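Cycloalternan-forming enzyme (Listeria monocytogenes serovar 1/2a, PDB 5F7U) is a multidomain, carbohydrate-binding protein of glycoside hydrolase family 31, built round a TIM barrel with beta-rich domains before and after it in the chain. Local coordinates at residues L83-T96 / E107-E119. The protein carries 1 engineered substitution. Numbering follows the deposited sequence.
Sequences LGKFEKGDEITYTT and ESGPFTFYVTDWE
I92 lies over one face of the F113 ring, its CB 3.8 Å from the ring centroid in a CH-pi contact. F113 CG sits between its backbone N and carbonyl carbon (chi1 63°), which brings the ring across to I92. The ring's edge meets Y94 CE2 and turns toward the face of F86 in an offset edge-to-face pair, planes at 70°. I92 CG1 lies over the centre of the F86 ring. F111 CB covers a face of Y94, whose OH is hydrogen-bonded to H9 and R25.

Paired backbone bonds join I92 with F113, Y94 with F111 and T96 with S108. Strands 91-100 and 106-129 form a beta hairpin in the N-terminal part of the chain, probably in its E-set-like domain. A beta bulge shifts the register between Y94 and T96, near G109 and the cis peptide before P110. Just before strand 91-96, the type II turn from E87 to D90 is tied to V115: G89 N gives V115 O a nearly straight bond of 2.8 Å, and V115 N bonds D90 O.

On the sheet face of E91, T93, T112 and Y114, T93 OG1 and T112 OG1 share a 2.7 Å hydrogen bond. E91 runs beside Y114, and one water bridges E91 OE1 and Y114 OH. The extended K88 chain passes D117 CB and puts NZ 2.6 Å from E119 OE2, a salt bridge in which NZ meets the anti lone pair of OE2. W227 NE1 is hydrogen-bonded to E119 OE1.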
loop_
_atom_site.group_PDB
_atom_site.type_symbol
_atom_site.label_atom_id
_atom_site.label_comp_id
_atom_site.label_asym_id
_atom_site.label_seq_id
_atom_site.Cartn_x
_atom_site.Cartn_y
_atom_site.Cartn_z
ATOM N N LEU A 83 -14.665 44.602 -2.069
ATOM C CA LEU A 83 -13.653 45.409 -2.742
ATOM C C LEU A 83 -13.874 45.523 -4.251
ATOM O O LEU A 83 -13.213 46.323 -4.927
ATOM C CB LEU A 83 -12.244 44.850 -2.472
ATOM C CG LEU A 83 -11.714 44.875 -1.036
ATOM C CD1 LEU A 83 -10.317 44.266 -1.010
ATOM C CD2 LEU A 83 -11.678 46.286 -0.463
ATOM N N GLY A 84 -14.808 44.732 -4.771
ATOM C CA GLY A 84 -15.031 44.641 -6.204
ATOM C C GLY A 84 -14.046 43.706 -6.887
ATOM O O GLY A 84 -13.362 42.897 -6.226
ATOM N N LYS A 85 -13.983 43.817 -8.212
ATOM C CA LYS A 85 -13.127 42.969 -9.060
ATOM C C LYS A 85 -11.905 43.738 -9.512
ATOM O O LYS A 85 -11.918 44.972 -9.539
ATOM C CB LYS A 85 -13.858 42.561 -10.339
ATOM C CG LYS A 85 -15.101 41.726 -10.171
ATOM C CD LYS A 85 -15.879 41.798 -11.477
ATOM C CE LYS A 85 -17.071 40.855 -11.456
ATOM N NZ LYS A 85 -17.983 41.158 -12.596
ATOM N N PHE A 86 -10.871 43.007 -9.925
ATOM C CA PHE A 86 -9.604 43.609 -10.308
ATOM C C PHE A 86 -9.049 43.052 -11.609
ATOM O O PHE A 86 -9.539 42.039 -12.127
ATOM C CB PHE A 86 -8.596 43.450 -9.160
ATOM C CG PHE A 86 -9.035 44.128 -7.912
ATOM C CD1 PHE A 86 -8.901 45.509 -7.774
ATOM C CD2 PHE A 86 -9.632 43.391 -6.874
ATOM C CE1 PHE A 86 -9.354 46.156 -6.621
ATOM C CE2 PHE A 86 -10.078 44.030 -5.721
ATOM C CZ PHE A 86 -9.932 45.412 -5.594
ATOM N N GLU A 87 -8.064 43.760 -12.152
ATOM C CA GLU A 87 -7.363 43.323 -13.363
ATOM C C GLU A 87 -6.049 42.639 -13.036
ATOM O O GLU A 87 -5.456 42.892 -11.980
ATOM C CB GLU A 87 -7.109 44.518 -14.260
ATOM C CG GLU A 87 -8.372 45.145 -14.807
ATOM C CD GLU A 87 -8.089 46.488 -15.454
ATOM O OE1 GLU A 87 -7.452 46.514 -16.522
ATOM O OE2 GLU A 87 -8.488 47.517 -14.884
ATOM N N LYS A 88 -5.586 41.800 -13.969
ATOM C CA LYS A 88 -4.286 41.134 -13.846
ATOM C C LYS A 88 -3.219 42.206 -13.623
ATOM O O LYS A 88 -3.182 43.193 -14.363
ATOM C CB LYS A 88 -3.970 40.333 -15.116
ATOM C CG LYS A 88 -2.606 39.649 -15.110
ATOM C CD LYS A 88 -2.246 39.202 -16.506
ATOM C CE LYS A 88 -0.951 38.411 -16.523
ATOM N NZ LYS A 88 -0.573 38.104 -17.924
ATOM N N GLY A 89 -2.382 42.003 -12.605
ATOM C CA GLY A 89 -1.308 42.944 -12.268
ATOM C C GLY A 89 -1.647 43.937 -11.163
ATOM O O GLY A 89 -0.748 44.589 -10.639
ATOM N N ASP A 90 -2.928 44.068 -10.809
ATOM C CA ASP A 90 -3.316 44.974 -9.720
ATOM C C ASP A 90 -2.709 44.484 -8.414
ATOM O O ASP A 90 -2.744 43.288 -8.107
ATOM C CB ASP A 90 -4.837 45.102 -9.571
ATOM C CG ASP A 90 -5.484 45.945 -10.661
ATOM O OD1 ASP A 90 -4.794 46.713 -11.370
ATOM O OD2 ASP A 90 -6.719 45.849 -10.798
ATOM N N GLU A 91 -2.130 45.418 -7.671
ATOM C CA GLU A 91 -1.540 45.127 -6.380
ATOM C C GLU A 91 -2.404 45.834 -5.352
ATOM O O GLU A 91 -2.480 47.067 -5.333
ATOM C CB GLU A 91 -0.090 45.620 -6.331
ATOM C CG GLU A 91 0.562 45.451 -4.964
ATOM C CD GLU A 91 1.979 45.997 -4.883
ATOM O OE1 GLU A 91 2.394 46.368 -3.766
ATOM O OE2 GLU A 91 2.692 46.067 -5.906
ATOM N N ILE A 92 -3.092 45.051 -4.526
ATOM C CA ILE A 92 -4.028 45.623 -3.560
ATOM C C ILE A 92 -3.458 45.477 -2.158
ATOM O O ILE A 92 -3.042 44.381 -1.780
ATOM C CB ILE A 92 -5.416 44.941 -3.666
ATOM C CG1 ILE A 92 -5.944 44.916 -5.130
ATOM C CG2 ILE A 92 -6.405 45.513 -2.656
ATOM C CD1 ILE A 92 -5.854 46.192 -5.933
ATOM N N THR A 93 -3.442 46.574 -1.396
ATOM C CA THR A 93 -3.041 46.531 0.017
ATOM C C THR A 93 -4.141 47.150 0.877
ATOM O O THR A 93 -4.606 48.247 0.572
ATOM C CB THR A 93 -1.692 47.237 0.235
ATOM O OG1 THR A 93 -0.676 46.550 -0.521
ATOM C CG2 THR A 93 -1.294 47.255 1.720
ATOM N N TYR A 94 -4.548 46.456 1.941
ATOM C CA TYR A 94 -5.676 46.936 2.760
ATOM C C TYR A 94 -5.479 46.675 4.242
ATOM O O TYR A 94 -4.740 45.772 4.635
ATOM C CB TYR A 94 -7.014 46.325 2.277
ATOM C CG TYR A 94 -7.146 44.822 2.500
ATOM C CD1 TYR A 94 -7.692 44.319 3.694
ATOM C CD2 TYR A 94 -6.724 43.906 1.525
ATOM C CE1 TYR A 94 -7.799 42.940 3.914
ATOM C CE2 TYR A 94 -6.825 42.527 1.744
ATOM C CZ TYR A 94 -7.364 42.058 2.938
ATOM O OH TYR A 94 -7.488 40.688 3.149
ATOM N N THR A 95 -6.188 47.463 5.049
ATOM C CA THR A 95 -6.230 47.329 6.495
ATOM C C THR A 95 -7.711 47.366 6.856
ATOM O O THR A 95 -8.454 48.231 6.386
ATOM C CB THR A 95 -5.461 48.491 7.166
ATOM O OG1 THR A 95 -4.088 48.451 6.760
ATOM C CG2 THR A 95 -5.524 48.431 8.703
ATOM N N THR A 96 -8.151 46.401 7.653
ATOM C CA THR A 96 -9.549 46.367 8.098
ATOM C C THR A 96 -9.629 47.057 9.447
ATOM O O THR A 96 -8.708 46.930 10.253
ATOM C CB THR A 96 -10.102 44.926 8.145
ATOM O OG1 THR A 96 -9.257 44.125 8.977
ATOM C CG2 THR A 96 -10.127 44.349 6.734
ATOM N N GLU A 107 -7.669 47.385 14.427
ATOM C CA GLU A 107 -7.367 47.089 13.021
ATOM C C GLU A 107 -6.642 45.764 12.806
ATOM O O GLU A 107 -6.032 45.216 13.725
ATOM C CB GLU A 107 -6.570 48.237 12.366
ATOM C CG GLU A 107 -5.247 48.556 13.029
ATOM C CD GLU A 107 -4.441 49.578 12.235
ATOM O OE1 GLU A 107 -3.384 49.199 11.676
ATOM O OE2 GLU A 107 -4.886 50.743 12.142
ATOM N N SER A 108 -6.752 45.257 11.585
ATOM C CA SER A 108 -5.957 44.122 11.129
ATOM C C SER A 108 -5.277 44.492 9.826
ATOM O O SER A 108 -5.866 45.150 8.968
ATOM C CB SER A 108 -6.820 42.886 10.919
ATOM O OG SER A 108 -7.451 42.492 12.136
ATOM N N GLY A 109 -4.034 44.054 9.688
ATOM C CA GLY A 109 -3.264 44.300 8.468
ATOM C C GLY A 109 -2.046 45.168 8.701
ATOM O O GLY A 109 -1.672 45.377 9.861
ATOM N N PRO A 110 -1.441 45.708 7.633
ATOM C CA PRO A 110 -1.937 45.602 6.251
ATOM C C PRO A 110 -1.753 44.219 5.620
ATOM O O PRO A 110 -0.889 43.464 6.047
ATOM C CB PRO A 110 -1.068 46.615 5.494
ATOM C CG PRO A 110 0.194 46.675 6.283
ATOM C CD PRO A 110 -0.230 46.555 7.717
ATOM N N PHE A 111 -2.589 43.913 4.630
ATOM C CA PHE A 111 -2.489 42.685 3.836
ATOM C C PHE A 111 -2.389 43.039 2.355
ATOM O O PHE A 111 -3.077 43.952 1.871
ATOM C CB PHE A 111 -3.717 41.790 4.070
ATOM C CG PHE A 111 -3.981 41.483 5.517
ATOM C CD1 PHE A 111 -3.161 40.587 6.226
ATOM C CD2 PHE A 111 -5.062 42.077 6.177
ATOM C CE1 PHE A 111 -3.429 40.290 7.568
ATOM C CE2 PHE A 111 -5.335 41.778 7.522
ATOM C CZ PHE A 111 -4.519 40.882 8.210
ATOM N N THR A 112 -1.519 42.339 1.635
ATOM C CA THR A 112 -1.346 42.614 0.213
ATOM C C THR A 112 -1.732 41.389 -0.589
ATOM O O THR A 112 -1.438 40.270 -0.168
ATOM C CB THR A 112 0.108 43.065 -0.101
ATOM O OG1 THR A 112 0.379 44.302 0.568
ATOM C CG2 THR A 112 0.359 43.246 -1.636
ATOM N N PHE A 113 -2.415 41.594 -1.718
ATOM C CA PHE A 113 -2.543 40.524 -2.718
ATOM C C PHE A 113 -2.266 41.055 -4.109
ATOM O O PHE A 113 -2.431 42.258 -4.369
ATOM C CB PHE A 113 -3.894 39.763 -2.636
ATOM C CG PHE A 113 -5.133 40.605 -2.916
ATOM C CD1 PHE A 113 -5.628 40.769 -4.218
ATOM C CD2 PHE A 113 -5.850 41.175 -1.857
ATOM C CE1 PHE A 113 -6.792 41.506 -4.452
ATOM C CE2 PHE A 113 -7.019 41.907 -2.076
ATOM C CZ PHE A 113 -7.493 42.079 -3.379
ATOM N N TYR A 114 -1.806 40.156 -4.976
ATOM C CA TYR A 114 -1.468 40.496 -6.351
ATOM C C TYR A 114 -2.404 39.723 -7.268
ATOM O O TYR A 114 -2.491 38.498 -7.188
ATOM C CB TYR A 114 -0.013 40.146 -6.666
ATOM C CG TYR A 114 0.982 40.721 -5.686
ATOM C CD1 TYR A 114 1.546 41.992 -5.889
ATOM C CD2 TYR A 114 1.386 39.982 -4.553
ATOM C CE1 TYR A 114 2.461 42.513 -4.978
ATOM C CE2 TYR A 114 2.304 40.500 -3.653
ATOM C CZ TYR A 114 2.837 41.757 -3.873
ATOM O OH TYR A 114 3.758 42.259 -2.970
ATOM N N VAL A 115 -3.089 40.440 -8.139
ATOM C CA VAL A 115 -4.146 39.848 -8.944
ATOM C C VAL A 115 -3.537 39.178 -10.177
ATOM O O VAL A 115 -2.771 39.788 -10.929
ATOM C CB VAL A 115 -5.222 40.894 -9.288
ATOM C CG1 VAL A 115 -6.309 40.280 -10.156
ATOM C CG2 VAL A 115 -5.824 41.447 -7.993
ATOM N N THR A 116 -3.898 37.915 -10.361
ATOM C CA THR A 116 -3.240 37.049 -11.325
ATOM C C THR A 116 -4.143 36.644 -12.491
ATOM O O THR A 116 -5.370 36.784 -12.430
ATOM C CB THR A 116 -2.773 35.766 -10.614
ATOM O OG1 THR A 116 -3.901 35.180 -9.943
ATOM C CG2 THR A 116 -1.678 36.081 -9.577
ATOM N N ASP A 117 -3.516 36.151 -13.558
ATOM C CA ASP A 117 -4.221 35.433 -14.608
ATOM C C ASP A 117 -3.281 34.419 -15.233
ATOM O O ASP A 117 -2.062 34.489 -15.038
ATOM C CB ASP A 117 -4.806 36.397 -15.673
ATOM C CG ASP A 117 -6.066 35.839 -16.355
ATOM O OD1 ASP A 117 -6.367 34.628 -16.265
ATOM O OD2 ASP A 117 -6.770 36.640 -17.007
ATOM N N TRP A 118 -3.860 33.460 -15.952
ATOM C CA TRP A 118 -3.091 32.401 -16.606
ATOM C C TRP A 118 -2.324 32.886 -17.827
ATOM O O TRP A 118 -2.841 33.670 -18.634
ATOM C CB TRP A 118 -4.017 31.223 -16.966
ATOM C CG TRP A 118 -4.455 30.472 -15.744
ATOM C CD1 TRP A 118 -5.640 30.606 -15.068
ATOM C CD2 TRP A 118 -3.689 29.510 -15.029
ATOM N NE1 TRP A 118 -5.658 29.764 -13.972
ATOM C CE2 TRP A 118 -4.466 29.095 -13.913
ATOM C CE3 TRP A 118 -2.400 28.974 -15.201
ATOM C CZ2 TRP A 118 -4.016 28.138 -12.997
ATOM C CZ3 TRP A 118 -1.935 28.022 -14.273
ATOM C CH2 TRP A 118 -2.755 27.612 -13.187
ATOM N N GLU A 119 -1.085 32.408 -17.939
ATOM C CA GLU A 119 -0.264 32.554 -19.143
ATOM C C GLU A 119 0.155 31.143 -19.525
ATOM O O GLU A 119 0.425 30.312 -18.641
ATOM C CB GLU A 119 0.971 33.395 -18.862
ATOM C CG GLU A 119 0.658 34.830 -18.447
ATOM C CD GLU A 119 1.889 35.660 -18.131
ATOM O OE1 GLU A 119 3.022 35.120 -18.038
ATOM O OE2 GLU A 119 1.712 36.879 -17.956
HETATM O O HOH W 1 -2.772 36.434 -18.589
HETATM O O HOH W 2 4.175 44.785 -2.053
HETATM O O HOH W 3 -2.222 49.233 8.561
#